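Long-range contacts in extracellular solute-binding protein family 1 (PDB 4OVJ), which probably binds a solute, perhaps a sugar, outside the cell and delivers it to an ABC importer: residues Thr26-Phe31 / His56-Phe61; Ile132-Asn137 / Leu329-Pro334; Lys172-Trp177 / Lys253-Leu258; Gly189-Gln194 / Pro281-Gly286; Lys378-Asp383 / Gln407-Leu412. All blocks are in the same frame, centred on the assembly; numbering follows the deposited sequence. Where two conformers were deposited one is given.

Contact 1 of 5, residues Thr26-Phe31 / His56-Phe61; sequences TLTFGF and HIQTEF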
# COMPACT_ATOMS: atom_id res chain seq x y z
N THR A 26 6.24 -27.65 -18.40
CA THR A 26 5.14 -26.72 -18.33
C THR A 26 4.80 -26.39 -16.88
O THR A 26 4.66 -27.30 -16.04
CB THR A 26 3.89 -27.29 -19.01
OG1 THR A 26 4.18 -27.53 -20.38
CG2 THR A 26 2.70 -26.32 -18.90
N LEU A 27 4.68 -25.10 -16.60
CA LEU A 27 4.23 -24.60 -15.30
C LEU A 27 2.84 -24.03 -15.45
O LEU A 27 2.59 -23.28 -16.40
CB LEU A 27 5.12 -23.45 -14.81
CG LEU A 27 6.60 -23.75 -14.63
CD1 LEU A 27 7.39 -22.46 -14.43
CD2 LEU A 27 6.80 -24.67 -13.44
N THR A 28 1.95 -24.35 -14.52
CA THR A 28 0.64 -23.67 -14.45
C THR A 28 0.76 -22.44 -13.55
O THR A 28 1.52 -22.44 -12.59
CB THR A 28 -0.44 -24.61 -13.90
OG1 THR A 28 0.05 -25.25 -12.72
CG2 THR A 28 -0.81 -25.66 -14.94
N PHE A 29 -0.00 -21.40 -13.87
CA PHE A 29 0.12 -20.09 -13.23
C PHE A 29 -1.27 -19.52 -13.01
O PHE A 29 -1.93 -19.10 -13.96
CB PHE A 29 0.94 -19.17 -14.12
CG PHE A 29 1.02 -17.72 -13.66
CD1 PHE A 29 0.97 -17.37 -12.32
CD2 PHE A 29 1.22 -16.72 -14.60
CE1 PHE A 29 1.09 -16.04 -11.92
CE2 PHE A 29 1.33 -15.40 -14.21
CZ PHE A 29 1.28 -15.06 -12.87
N GLY A 30 -1.70 -19.52 -11.75
CA GLY A 30 -2.99 -18.98 -11.36
C GLY A 30 -2.87 -17.54 -10.90
O GLY A 30 -1.95 -17.18 -10.18
N PHE A 31 -3.80 -16.70 -11.32
CA PHE A 31 -3.84 -15.32 -10.85
C PHE A 31 -5.25 -14.76 -10.99
O PHE A 31 -6.08 -15.35 -11.67
CB PHE A 31 -2.80 -14.45 -11.59
CG PHE A 31 -3.05 -14.32 -13.05
CD1 PHE A 31 -2.63 -15.32 -13.93
CD2 PHE A 31 -3.69 -13.21 -13.56
CE1 PHE A 31 -2.85 -15.20 -15.29
CE2 PHE A 31 -3.92 -13.08 -14.92
CZ PHE A 31 -3.51 -14.08 -15.78
N HIS A 56 7.10 -23.81 -20.83
CA HIS A 56 5.77 -23.34 -21.17
C HIS A 56 5.05 -22.86 -19.91
O HIS A 56 5.18 -23.46 -18.83
CB HIS A 56 4.92 -24.46 -21.74
CG HIS A 56 5.46 -25.09 -22.98
ND1 HIS A 56 5.70 -24.39 -24.14
CD2 HIS A 56 5.70 -26.39 -23.28
CE1 HIS A 56 6.12 -25.21 -25.08
NE2 HIS A 56 6.13 -26.43 -24.58
N ILE A 57 4.28 -21.80 -20.05
CA ILE A 57 3.40 -21.34 -19.00
C ILE A 57 1.95 -21.56 -19.44
O ILE A 57 1.53 -21.10 -20.51
CB ILE A 57 3.61 -19.85 -18.69
CG1 ILE A 57 5.06 -19.58 -18.31
CG2 ILE A 57 2.66 -19.41 -17.58
CD1 ILE A 57 5.53 -20.32 -17.07
N GLN A 58 1.21 -22.29 -18.61
CA GLN A 58 -0.19 -22.49 -18.80
C GLN A 58 -0.93 -21.61 -17.80
O GLN A 58 -0.97 -21.92 -16.61
CB GLN A 58 -0.53 -23.96 -18.61
CG GLN A 58 -1.98 -24.29 -18.79
CD GLN A 58 -2.27 -25.76 -18.62
OE1 GLN A 58 -1.42 -26.61 -18.87
NE2 GLN A 58 -3.48 -26.08 -18.18
N THR A 59 -1.51 -20.51 -18.27
CA THR A 59 -2.20 -19.61 -17.36
C THR A 59 -3.55 -20.17 -16.93
O THR A 59 -4.22 -20.87 -17.70
CB THR A 59 -2.38 -18.21 -17.96
OG1 THR A 59 -3.13 -18.28 -19.18
CG2 THR A 59 -1.02 -17.59 -18.23
N GLU A 60 -3.91 -19.88 -15.69
CA GLU A 60 -5.19 -20.25 -15.11
C GLU A 60 -5.74 -18.97 -14.47
O GLU A 60 -5.73 -18.79 -13.26
CB GLU A 60 -5.00 -21.37 -14.08
CG GLU A 60 -4.49 -22.67 -14.68
CD GLU A 60 -4.35 -23.79 -13.65
OE1 GLU A 60 -4.51 -23.52 -12.44
OE2 GLU A 60 -4.09 -24.95 -14.05
N PHE A 61 -6.19 -18.06 -15.32
CA PHE A 61 -6.80 -16.82 -14.88
C PHE A 61 -8.11 -17.15 -14.20
O PHE A 61 -8.96 -17.82 -14.80
CB PHE A 61 -7.06 -15.91 -16.07
CG PHE A 61 -7.79 -14.66 -15.72
CD1 PHE A 61 -7.27 -13.78 -14.79
CD2 PHE A 61 -9.01 -14.36 -16.32
CE1 PHE A 61 -7.94 -12.61 -14.47
CE2 PHE A 61 -9.67 -13.19 -16.00
CZ PHE A 61 -9.14 -12.32 -15.08
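Strands 26-31 and 56-61 run parallel and in register from Thr-26 beside His-56 to Phe-31 beside Phe-61, their short axes 24° apart. Leu-27 and Phe-29 face strand 56-61 with both N and O. The bond from Leu-27 N to His-56 O (2.8 Å) lies nearly along the C=O axis and is almost straight; at the far end the link from Phe-31 N to Glu-60 O is weak, at 3.4 Å. With helix 35-51 as the crossover, the pair makes a beta-alpha-beta unit of the Rossmann-like lobe usual in periplasmic binding proteins. Leu-27, Phe-29, Phe-31 and their partners turn to the face on which helix 35-51 packs. There Ile-57 spreads its branches: CD1 meets Leu-27 CD1 at 3.9 Å, and CG2, anti to the backbone N, reaches Phe-29 CB. Phe-31 holds CG in the crowded position between N and carbonyl carbon (chi1 64°), which swings its ring over toward the neighbouring strand; its CE2 comes to 3.4 Å from Phe-61 CD1, the two rings set obliquely at 43°. On the other face the extended Glu-60 lays OE2 3.5 Å from the methyl CG2 of Thr-28, while Gln-58 runs alongside the same threonine.

Contact 2 of 5, residues Ile132-Asn137 / Leu329-Pro334; sequences IPNALN and LVRGIP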
# COMPACT_ATOMS: atom_id res chain seq x y z
N ILE A 132 6.53 -13.59 -2.31
CA ILE A 132 7.31 -12.39 -2.53
C ILE A 132 6.39 -11.29 -3.09
O ILE A 132 5.69 -11.50 -4.08
CB ILE A 132 8.49 -12.66 -3.45
CG1 ILE A 132 9.38 -13.76 -2.81
CG2 ILE A 132 9.28 -11.38 -3.66
CD1 ILE A 132 10.52 -14.22 -3.68
N PRO A 133 6.34 -10.13 -2.41
CA PRO A 133 5.49 -9.05 -2.90
C PRO A 133 5.85 -8.71 -4.33
O PRO A 133 7.04 -8.70 -4.67
CB PRO A 133 5.81 -7.89 -1.95
CG PRO A 133 6.20 -8.56 -0.68
CD PRO A 133 6.99 -9.76 -1.13
N ASN A 134 4.85 -8.47 -5.15
CA ASN A 134 5.10 -8.20 -6.57
C ASN A 134 4.99 -6.72 -6.94
O ASN A 134 5.44 -6.31 -8.00
CB ASN A 134 4.22 -9.09 -7.47
CG ASN A 134 2.74 -8.87 -7.28
OD1 ASN A 134 2.28 -7.87 -6.73
ND2 ASN A 134 1.95 -9.84 -7.75
N ALA A 135 4.42 -5.92 -6.05
CA ALA A 135 4.23 -4.50 -6.29
C ALA A 135 3.95 -3.81 -4.96
O ALA A 135 3.53 -4.45 -4.00
CB ALA A 135 3.10 -4.25 -7.26
N LEU A 136 4.17 -2.51 -4.93
CA LEU A 136 4.23 -1.75 -3.69
C LEU A 136 3.37 -0.49 -3.72
O LEU A 136 3.09 0.08 -4.77
CB LEU A 136 5.67 -1.31 -3.46
CG LEU A 136 6.73 -2.40 -3.48
CD1 LEU A 136 8.10 -1.80 -3.23
CD2 LEU A 136 6.43 -3.47 -2.44
N ASN A 137 2.98 -0.04 -2.53
CA ASN A 137 2.40 1.27 -2.33
C ASN A 137 2.81 1.76 -0.94
O ASN A 137 3.12 0.98 -0.06
CB ASN A 137 0.89 1.19 -2.46
CG ASN A 137 0.24 2.48 -2.92
OD1 ASN A 137 0.86 3.55 -3.03
ND2 ASN A 137 -1.05 2.38 -3.21
N LEU A 329 2.50 -0.37 -14.11
CA LEU A 329 2.18 0.10 -12.76
C LEU A 329 0.79 -0.35 -12.33
O LEU A 329 0.25 0.11 -11.34
CB LEU A 329 2.28 1.63 -12.70
CG LEU A 329 3.69 2.17 -12.44
CD1 LEU A 329 4.47 2.24 -13.73
CD2 LEU A 329 3.61 3.55 -11.80
N VAL A 330 0.24 -1.32 -13.06
CA VAL A 330 -1.12 -1.75 -12.87
C VAL A 330 -1.38 -2.24 -11.43
O VAL A 330 -2.36 -1.85 -10.80
CB VAL A 330 -1.48 -2.84 -13.94
CG1 VAL A 330 -2.88 -3.37 -13.74
CG2 VAL A 330 -1.31 -2.28 -15.36
N ARG A 331 -0.48 -3.06 -10.90
CA ARG A 331 -0.61 -3.58 -9.53
C ARG A 331 -0.01 -2.68 -8.44
O ARG A 331 -0.20 -2.91 -7.25
CB ARG A 331 0.08 -4.93 -9.44
CG ARG A 331 -0.62 -6.04 -10.20
CD ARG A 331 0.28 -7.26 -10.20
NE ARG A 331 -0.39 -8.49 -10.61
CZ ARG A 331 -0.60 -8.88 -11.87
NH1 ARG A 331 -0.23 -8.13 -12.90
NH2 ARG A 331 -1.20 -10.03 -12.10
N GLY A 332 0.72 -1.66 -8.87
CA GLY A 332 1.45 -0.79 -7.98
C GLY A 332 2.85 -0.51 -8.50
O GLY A 332 3.17 -0.78 -9.66
N ILE A 333 3.68 0.04 -7.62
CA ILE A 333 5.06 0.34 -7.96
C ILE A 333 5.87 -0.95 -8.00
O ILE A 333 5.73 -1.79 -7.12
CB ILE A 333 5.67 1.29 -6.92
CG1 ILE A 333 4.89 2.60 -6.93
CG2 ILE A 333 7.14 1.55 -7.22
CD1 ILE A 333 4.68 3.11 -8.33
N PRO A 334 6.73 -1.13 -9.02
CA PRO A 334 7.52 -2.35 -9.09
C PRO A 334 8.34 -2.60 -7.84
O PRO A 334 8.94 -1.67 -7.27
CB PRO A 334 8.44 -2.12 -10.28
CG PRO A 334 7.66 -1.20 -11.16
CD PRO A 334 6.91 -0.30 -10.23
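Two backbone hydrogen bonds join Leu-136 and Ile-333 as an antiparallel hydrogen-bonded pair. Leu-136 N gives to Ile-333 O at 2.8 Å, somewhat bent at 137°, and Ile-333 N returns a straighter bond to Leu-136 O at 2.9 Å; each donor sits in the carbonyl plane on a lone pair. Ala-135 CA adds a CA-H...O contact to the same Ile-333 O. Further out, the Ala-135 methyl points at the chain turning through Arg-331, its CB 3.6 Å from Arg-331 O and 3.8 Å from Arg-331 CB. Gly-332 passes close to strand 128-144 with a backbone (phi 136°) suited to glycine, which lets the chain come this near to Leu-136 O. Arg-331, extended from CG to NE, crosses Asn-134 at about a right angle, bringing CD to 3.9 Å from Asn-134 ND2 with amide and guanidinium planes 76° apart. These two polar ends do not bond each other: Asn-134 ND2 and Arg-331 NE both donate to Gln-296 OE1, while Arg-331 NH2 reaches Gln-86 and Thr-41. The shared carbonyl of Gln-296 thus fixes both side chains, and the arginine, bonded to strands 84-87 and 293-300 and helix 35-51, ties the turn before Ile-333 to the central sheet.

Contact 3 of 5, residues Lys172-Trp177 / Lys253-Leu258; sequences KATGKW and KSDAEL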
# COMPACT_ATOMS: atom_id res chain seq x y z
N LYS A 172 -1.56 31.16 5.16
CA LYS A 172 -1.40 32.62 5.26
C LYS A 172 -1.05 33.24 3.91
O LYS A 172 -1.59 34.29 3.55
CB LYS A 172 -0.33 32.97 6.28
CG LYS A 172 -0.75 32.82 7.72
CD LYS A 172 -1.55 34.02 8.21
CE LYS A 172 -1.35 34.22 9.70
NZ LYS A 172 -1.29 32.91 10.42
N ALA A 173 -0.16 32.58 3.17
CA ALA A 173 0.30 33.09 1.88
C ALA A 173 -0.74 32.94 0.77
O ALA A 173 -0.77 33.75 -0.15
CB ALA A 173 1.60 32.41 1.47
N THR A 174 -1.57 31.90 0.84
CA THR A 174 -2.46 31.56 -0.27
C THR A 174 -3.93 31.90 -0.03
O THR A 174 -4.67 32.10 -0.99
CB THR A 174 -2.43 30.05 -0.57
OG1 THR A 174 -2.96 29.32 0.55
CG2 THR A 174 -1.02 29.58 -0.89
N GLY A 175 -4.35 31.91 1.23
CA GLY A 175 -5.77 31.99 1.57
C GLY A 175 -6.57 30.73 1.26
O GLY A 175 -7.79 30.70 1.43
N LYS A 176 -5.88 29.67 0.83
CA LYS A 176 -6.52 28.41 0.52
C LYS A 176 -6.18 27.42 1.62
O LYS A 176 -5.30 27.68 2.45
CB LYS A 176 -6.03 27.88 -0.83
CG LYS A 176 -6.44 28.73 -2.02
CD LYS A 176 -6.06 28.06 -3.31
CE LYS A 176 -6.37 28.94 -4.52
NZ LYS A 176 -5.74 28.43 -5.78
N TRP A 177 -6.85 26.28 1.62
CA TRP A 177 -6.49 25.21 2.55
C TRP A 177 -5.14 24.68 2.15
O TRP A 177 -4.89 24.47 0.97
CB TRP A 177 -7.53 24.11 2.57
CG TRP A 177 -8.87 24.60 3.02
CD1 TRP A 177 -9.14 25.30 4.15
CD2 TRP A 177 -10.13 24.42 2.35
NE1 TRP A 177 -10.48 25.58 4.23
CE2 TRP A 177 -11.11 25.06 3.14
CE3 TRP A 177 -10.52 23.79 1.17
CZ2 TRP A 177 -12.46 25.09 2.78
CZ3 TRP A 177 -11.87 23.82 0.81
CH2 TRP A 177 -12.81 24.46 1.61
N LYS A 253 -8.74 23.98 -4.29
CA LYS A 253 -9.08 24.63 -3.04
C LYS A 253 -8.11 24.23 -1.92
O LYS A 253 -8.03 24.92 -0.90
CB LYS A 253 -10.51 24.28 -2.65
CG LYS A 253 -11.55 24.79 -3.65
CD LYS A 253 -12.97 24.51 -3.18
CE LYS A 253 -13.98 24.90 -4.25
NZ LYS A 253 -13.85 26.34 -4.60
N SER A 254 -7.40 23.13 -2.12
CA SER A 254 -6.41 22.64 -1.16
C SER A 254 -5.10 22.42 -1.90
O SER A 254 -5.10 22.08 -3.09
CB SER A 254 -6.86 21.32 -0.56
OG SER A 254 -5.83 20.73 0.21
N ASP A 255 -3.99 22.58 -1.19
CA ASP A 255 -2.67 22.51 -1.81
C ASP A 255 -1.86 21.26 -1.48
O ASP A 255 -0.73 21.14 -1.93
CB ASP A 255 -1.88 23.80 -1.50
CG ASP A 255 -2.45 25.01 -2.25
OD1 ASP A 255 -3.18 24.80 -3.25
OD2 ASP A 255 -2.19 26.16 -1.87
N ALA A 256 -2.45 20.31 -0.76
CA ALA A 256 -1.74 19.06 -0.41
C ALA A 256 -2.69 18.01 0.09
O ALA A 256 -3.77 18.32 0.58
CB ALA A 256 -0.67 19.30 0.66
N GLU A 257 -2.23 16.77 0.04
CA GLU A 257 -2.98 15.64 0.53
C GLU A 257 -2.01 14.53 0.94
O GLU A 257 -1.06 14.23 0.21
CB GLU A 257 -3.90 15.19 -0.61
CG GLU A 257 -4.86 14.11 -0.27
CD GLU A 257 -5.93 13.94 -1.34
OE1 GLU A 257 -5.89 14.58 -2.44
OE2 GLU A 257 -6.84 13.17 -1.03
N LEU A 258 -2.23 13.98 2.13
CA LEU A 258 -1.52 12.82 2.64
C LEU A 258 -2.33 11.61 2.20
O LEU A 258 -3.45 11.41 2.67
CB LEU A 258 -1.45 12.86 4.17
CG LEU A 258 -1.01 11.57 4.86
CD1 LEU A 258 0.40 11.23 4.45
CD2 LEU A 258 -1.14 11.70 6.38
O HOH W 1 -2.75 26.73 0.56
O HOH W 2 -4.43 26.18 -5.29
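The indole of Trp-177 runs alongside the Lys-253 chain, so that the benzo part of the ring meets aliphatic carbon: CZ3 is 3.7 Å from Lys-253 CB. Lys-253 O approaches that ring obliquely, 3.4 Å from Trp-177 CE3, and also accepts from Trp-177 N at 3.1 Å, nearly along its C=O axis. In return Asp-255 N bonds weakly to Trp-177 O, making a single bridge around Ser-254. The Asp-255 carboxylate sets OD2 tip to tip with Thr-174, 3.7 Å from the methyl CG2, and there takes a 2.6 Å bond from water 1, which also bonds Thr-174 OG1. The threonine oxygen, in the crowded position between backbone N and carbonyl carbon, accepts from Lys-176 N at 3.0 Å, an ST turn that carries the chain out of the helix. Asp-255 OD1 forms a salt bridge with Arg-273 and accepts a hydrogen bond from water 2, which in turn accepts from Lys-176 NZ; Lys-176 NZ and Asp-255 OD1, 5.1 Å apart, thus meet through water. The contact joins the C-terminal end of helix 160-174 to the lead-in of strand 256-260, with helix 145-149 against Asp-255 and Pro-231 and Pro-232 against Trp-177.

Contact 4 of 5, residues Gly189-Gln194 / Pro281-Gly286; sequences GYWARQ and PTQPGG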
# COMPACT_ATOMS: atom_id res chain seq x y z
N GLY A 189 -3.64 4.58 11.59
CA GLY A 189 -2.73 3.46 11.73
C GLY A 189 -1.27 3.87 11.71
O GLY A 189 -0.47 3.38 12.50
N TYR A 190 -0.94 4.79 10.82
CA TYR A 190 0.39 5.38 10.71
C TYR A 190 0.79 6.10 12.01
O TYR A 190 1.84 5.84 12.57
CB TYR A 190 0.43 6.31 9.50
CG TYR A 190 1.71 7.06 9.30
CD1 TYR A 190 2.82 6.46 8.71
CD2 TYR A 190 1.81 8.40 9.68
CE1 TYR A 190 3.99 7.18 8.54
CE2 TYR A 190 2.98 9.11 9.51
CZ TYR A 190 4.06 8.50 8.93
OH TYR A 190 5.22 9.20 8.76
N TRP A 191 -0.09 6.96 12.50
CA TRP A 191 0.09 7.64 13.79
C TRP A 191 0.25 6.67 14.95
O TRP A 191 1.15 6.84 15.78
CB TRP A 191 -1.12 8.56 14.03
CG TRP A 191 -1.09 9.39 15.28
CD1 TRP A 191 -1.45 9.00 16.53
CD2 TRP A 191 -0.72 10.77 15.38
NE1 TRP A 191 -1.32 10.05 17.41
CE2 TRP A 191 -0.88 11.15 16.73
CE3 TRP A 191 -0.31 11.74 14.45
CZ2 TRP A 191 -0.63 12.45 17.18
CZ3 TRP A 191 -0.04 13.04 14.91
CH2 TRP A 191 -0.20 13.37 16.26
N ALA A 192 -0.61 5.67 15.02
CA ALA A 192 -0.54 4.69 16.09
C ALA A 192 0.81 4.00 16.09
O ALA A 192 1.41 3.83 17.14
CB ALA A 192 -1.64 3.67 15.97
N ARG A 193 1.27 3.60 14.91
CA ARG A 193 2.57 2.92 14.79
C ARG A 193 3.72 3.81 15.27
O ARG A 193 4.65 3.33 15.92
CB ARG A 193 2.80 2.45 13.36
CG ARG A 193 2.02 1.19 13.00
CD ARG A 193 1.96 0.99 11.49
NE ARG A 193 3.28 1.03 10.84
CZ ARG A 193 4.08 -0.02 10.58
NH1 ARG A 193 3.74 -1.26 10.90
NH2 ARG A 193 5.25 0.18 9.98
N GLN A 194 3.62 5.11 15.00
CA GLN A 194 4.63 6.06 15.50
C GLN A 194 4.68 6.12 17.03
O GLN A 194 5.70 6.48 17.61
CB GLN A 194 4.38 7.46 14.98
CG GLN A 194 4.44 7.59 13.49
CD GLN A 194 4.10 8.99 13.05
OE1 GLN A 194 3.13 9.58 13.52
NE2 GLN A 194 4.93 9.54 12.17
N PRO A 281 4.90 13.01 7.68
CA PRO A 281 5.61 13.57 8.82
C PRO A 281 5.91 12.58 9.92
O PRO A 281 5.23 11.56 10.04
CB PRO A 281 4.66 14.65 9.33
CG PRO A 281 3.86 15.02 8.16
CD PRO A 281 3.65 13.74 7.42
N THR A 282 6.93 12.90 10.70
CA THR A 282 7.40 12.05 11.76
C THR A 282 6.95 12.51 13.14
O THR A 282 6.54 13.67 13.32
CB THR A 282 8.94 12.00 11.74
OG1 THR A 282 9.48 13.31 11.92
CG2 THR A 282 9.43 11.43 10.43
N GLN A 283 7.03 11.60 14.10
CA GLN A 283 6.75 11.90 15.50
C GLN A 283 8.05 11.90 16.30
O GLN A 283 8.63 10.86 16.51
CB GLN A 283 5.81 10.85 16.08
CG GLN A 283 5.54 11.03 17.56
CD GLN A 283 4.96 12.38 17.89
OE1 GLN A 283 3.92 12.76 17.36
NE2 GLN A 283 5.64 13.14 18.74
N PRO A 284 8.47 13.07 16.79
CA PRO A 284 9.64 13.10 17.66
C PRO A 284 9.43 12.25 18.92
O PRO A 284 8.36 12.28 19.53
CB PRO A 284 9.80 14.59 17.98
CG PRO A 284 9.20 15.27 16.78
CD PRO A 284 8.02 14.42 16.42
N GLY A 285 10.44 11.45 19.25
CA GLY A 285 10.36 10.49 20.36
C GLY A 285 9.54 9.26 20.01
O GLY A 285 9.30 8.41 20.86
N GLY A 286 9.10 9.17 18.76
CA GLY A 286 8.31 8.05 18.28
C GLY A 286 9.10 6.99 17.52
O GLY A 286 10.33 7.07 17.37
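The last turns of helix 185-194 lie against an irregular loop, and the backbones come nearest where the helix ends, Gln-194 CA standing 5.0 Å from Gly-286 CA. Two side chains one helical turn apart, Tyr-190 and Gln-194, converge on a single carbonyl, Pro-281 O. Tyr-190 has CG anti to the backbone N (chi1 176°), which sends the ring out from the helix so that Pro-281 O lies at its edge, in the ring plane; the hydroxyl donates over 2.7 Å from above the plane of the carbonyl. Gln-194 has CG anti to its carbonyl carbon and an extended chain beyond, so NE2 arrives in the carbonyl plane on a lone pair, 3.0 Å from Pro-281 O, with a bent N-H...O angle of 134°. The two donors thus use different directions around one oxygen and grip it together. The other end of the same amide, OE1, accepts from Trp-160 NE1 at the start of helix 160-174, which leaves little doubt about the rotation of the group. The loop connects strands 275-278 and 293-300, and within it residues 283-286 form a type II beta turn closed by Gly-286 N to Gln-283 O, with Gly-285 at positive phi. Gln-283 crosses Gln-194 at about a right angle, CB to CB 3.8 Å, the amide planes 83° apart. Bent at chi2, it curls back and donates from NE2 to Pro-284 O at 3.0 Å. Gly-286 CA rests 3.1 Å from Gln-194 O, an approach its lack of a side chain allows.

Contact 5 of 5, residues Lys378-Asp383 / Gln407-Leu412; sequences KEIDQD and QEANDL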
# COMPACT_ATOMS: atom_id res chain seq x y z
N LYS A 378 -13.42 -3.95 7.96
CA LYS A 378 -14.19 -3.09 7.07
C LYS A 378 -15.24 -2.28 7.86
O LYS A 378 -15.35 -1.07 7.67
CB LYS A 378 -14.84 -3.91 5.95
CG LYS A 378 -15.46 -3.06 4.86
CD LYS A 378 -15.63 -3.85 3.56
CE LYS A 378 -16.21 -2.98 2.45
NZ LYS A 378 -17.66 -2.68 2.67
N GLU A 379 -15.96 -2.95 8.75
CA GLU A 379 -16.96 -2.29 9.60
C GLU A 379 -16.31 -1.29 10.54
O GLU A 379 -16.79 -0.16 10.69
CB GLU A 379 -17.78 -3.31 10.40
CG GLU A 379 -18.83 -2.66 11.29
CD GLU A 379 -19.84 -3.63 11.88
OE1 GLU A 379 -19.73 -4.86 11.65
OE2 GLU A 379 -20.76 -3.16 12.59
N ILE A 380 -15.23 -1.70 11.18
CA ILE A 380 -14.49 -0.85 12.13
C ILE A 380 -13.96 0.40 11.42
O ILE A 380 -14.06 1.51 11.94
CB ILE A 380 -13.36 -1.63 12.83
CG1 ILE A 380 -13.99 -2.68 13.75
CG2 ILE A 380 -12.49 -0.68 13.65
CD1 ILE A 380 -13.02 -3.59 14.45
N ASP A 381 -13.40 0.22 10.24
CA ASP A 381 -12.93 1.33 9.40
C ASP A 381 -14.07 2.33 9.14
O ASP A 381 -13.90 3.54 9.29
CB ASP A 381 -12.38 0.74 8.09
CG ASP A 381 -11.72 1.76 7.19
OD1 ASP A 381 -12.25 2.87 7.01
OD2 ASP A 381 -10.67 1.43 6.61
N GLN A 382 -15.24 1.80 8.78
CA GLN A 382 -16.40 2.65 8.54
C GLN A 382 -16.83 3.36 9.82
O GLN A 382 -17.13 4.55 9.77
CB GLN A 382 -17.56 1.86 7.91
CG GLN A 382 -18.73 2.74 7.46
CD GLN A 382 -18.32 3.80 6.44
OE1 GLN A 382 -17.90 3.47 5.33
NE2 GLN A 382 -18.44 5.08 6.81
N ASP A 383 -16.86 2.64 10.94
CA ASP A 383 -17.19 3.25 12.24
C ASP A 383 -16.20 4.37 12.59
O ASP A 383 -16.59 5.40 13.13
CB ASP A 383 -17.22 2.23 13.38
CG ASP A 383 -18.31 1.18 13.22
OD1 ASP A 383 -19.32 1.45 12.53
OD2 ASP A 383 -18.16 0.07 13.80
N GLN A 407 -14.86 1.64 22.47
CA GLN A 407 -15.75 0.71 23.17
C GLN A 407 -16.50 -0.14 22.14
O GLN A 407 -16.57 -1.37 22.27
CB GLN A 407 -16.75 1.47 24.05
CG GLN A 407 -17.63 0.58 24.91
CD GLN A 407 -18.79 1.34 25.54
OE1 GLN A 407 -19.18 2.42 25.07
NE2 GLN A 407 -19.35 0.77 26.60
N GLU A 408 -17.03 0.52 21.12
CA GLU A 408 -17.77 -0.15 20.05
C GLU A 408 -16.93 -1.19 19.32
O GLU A 408 -17.35 -2.34 19.16
CB GLU A 408 -18.30 0.90 19.06
CG GLU A 408 -18.95 0.33 17.81
CD GLU A 408 -19.79 1.36 17.05
OE1 GLU A 408 -20.40 0.97 16.03
OE2 GLU A 408 -19.84 2.54 17.45
N ALA A 409 -15.74 -0.78 18.87
CA ALA A 409 -14.84 -1.65 18.13
C ALA A 409 -14.36 -2.83 18.99
O ALA A 409 -14.36 -3.96 18.52
CB ALA A 409 -13.65 -0.85 17.61
N ASN A 410 -13.97 -2.56 20.24
CA ASN A 410 -13.52 -3.64 21.13
C ASN A 410 -14.62 -4.64 21.43
O ASN A 410 -14.36 -5.84 21.53
CB ASN A 410 -12.91 -3.09 22.43
CG ASN A 410 -11.43 -2.74 22.28
OD1 ASN A 410 -10.67 -3.46 21.62
ND2 ASN A 410 -11.01 -1.64 22.91
N ASP A 411 -15.86 -4.15 21.56
CA ASP A 411 -17.02 -5.03 21.77
C ASP A 411 -17.25 -5.94 20.56
O ASP A 411 -17.53 -7.13 20.71
CB ASP A 411 -18.30 -4.22 22.04
CG ASP A 411 -18.39 -3.70 23.48
OD1 ASP A 411 -17.60 -4.16 24.34
OD2 ASP A 411 -19.26 -2.84 23.75
N LEU A 412 -17.14 -5.36 19.37
CA LEU A 412 -17.26 -6.11 18.13
C LEU A 412 -16.14 -7.15 17.98
O LEU A 412 -16.39 -8.30 17.60
CB LEU A 412 -17.22 -5.14 16.95
CG LEU A 412 -17.41 -5.69 15.55
CD1 LEU A 412 -18.69 -6.51 15.45
CD2 LEU A 412 -17.45 -4.53 14.56
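Apolar carbon fills the close side of this helix pair, and acidic groups line the other. Ile-380 sends its two branches to different partners: CG2, anti to the backbone N, touches Ala-409 CB at 4.1 Å, while CG1 lies 4.0 Å from Leu-412 CD2, the two side chains running antiparallel past one another. Leu-412 has CG anti to the backbone N (chi1 -177°), which aims the side chain across at helix 377-392. The same CD2 lies 3.7 Å from Glu-379 CD, so the methyl rests against both Ile-380 CG1 and the carboxylate end of the extended Glu-379. Helices 377-392 and 398-414 form an antiparallel helical hairpin near the C-terminus, the axes of the two short segments 10.4 Å apart at 172°; Phe-405 of the second helix and Trp-185 of helix 185-194 also pack on Ile-380. Toward solvent the contact carries charge instead of packing. Glu-408, extended, reaches across at about a right angle to Asp-383 and puts OE1 3.3 Å from OD2, two acceptors side by side with carboxylate planes 42° apart. Such closeness of like groups would be expected to raise the proton affinity of one of them, perhaps leaving it protonated in part. Glu-379 OE2 stands 5.4 Å from Glu-408 OE1, adding to the negative charge here.

In the fold
Contacts 1, 2 and 3 all reach the same branched sheet. Contact 1, at one end of the molecule, lies about 49 Å from contact 3, centre to centre, on the opposite side of the chain's centre, and contact 2, its centre about 9 Å from the chain's centre, falls between them. Contacts 1 and 2 touch, Phe-31 CD2 lying 4.3 Å from Arg-331 NH2. Strands 128-144 and 256-260 pair as neighbours, joining contact 2 to contact 3. Contacts 3 and 4 interleave along the chain, and their nearest atoms are about 5 Å apart. Contact 5, about 22 Å from contact 4 between centres, adds the C-terminal hairpin. In this family the solute typically binds between two lobes.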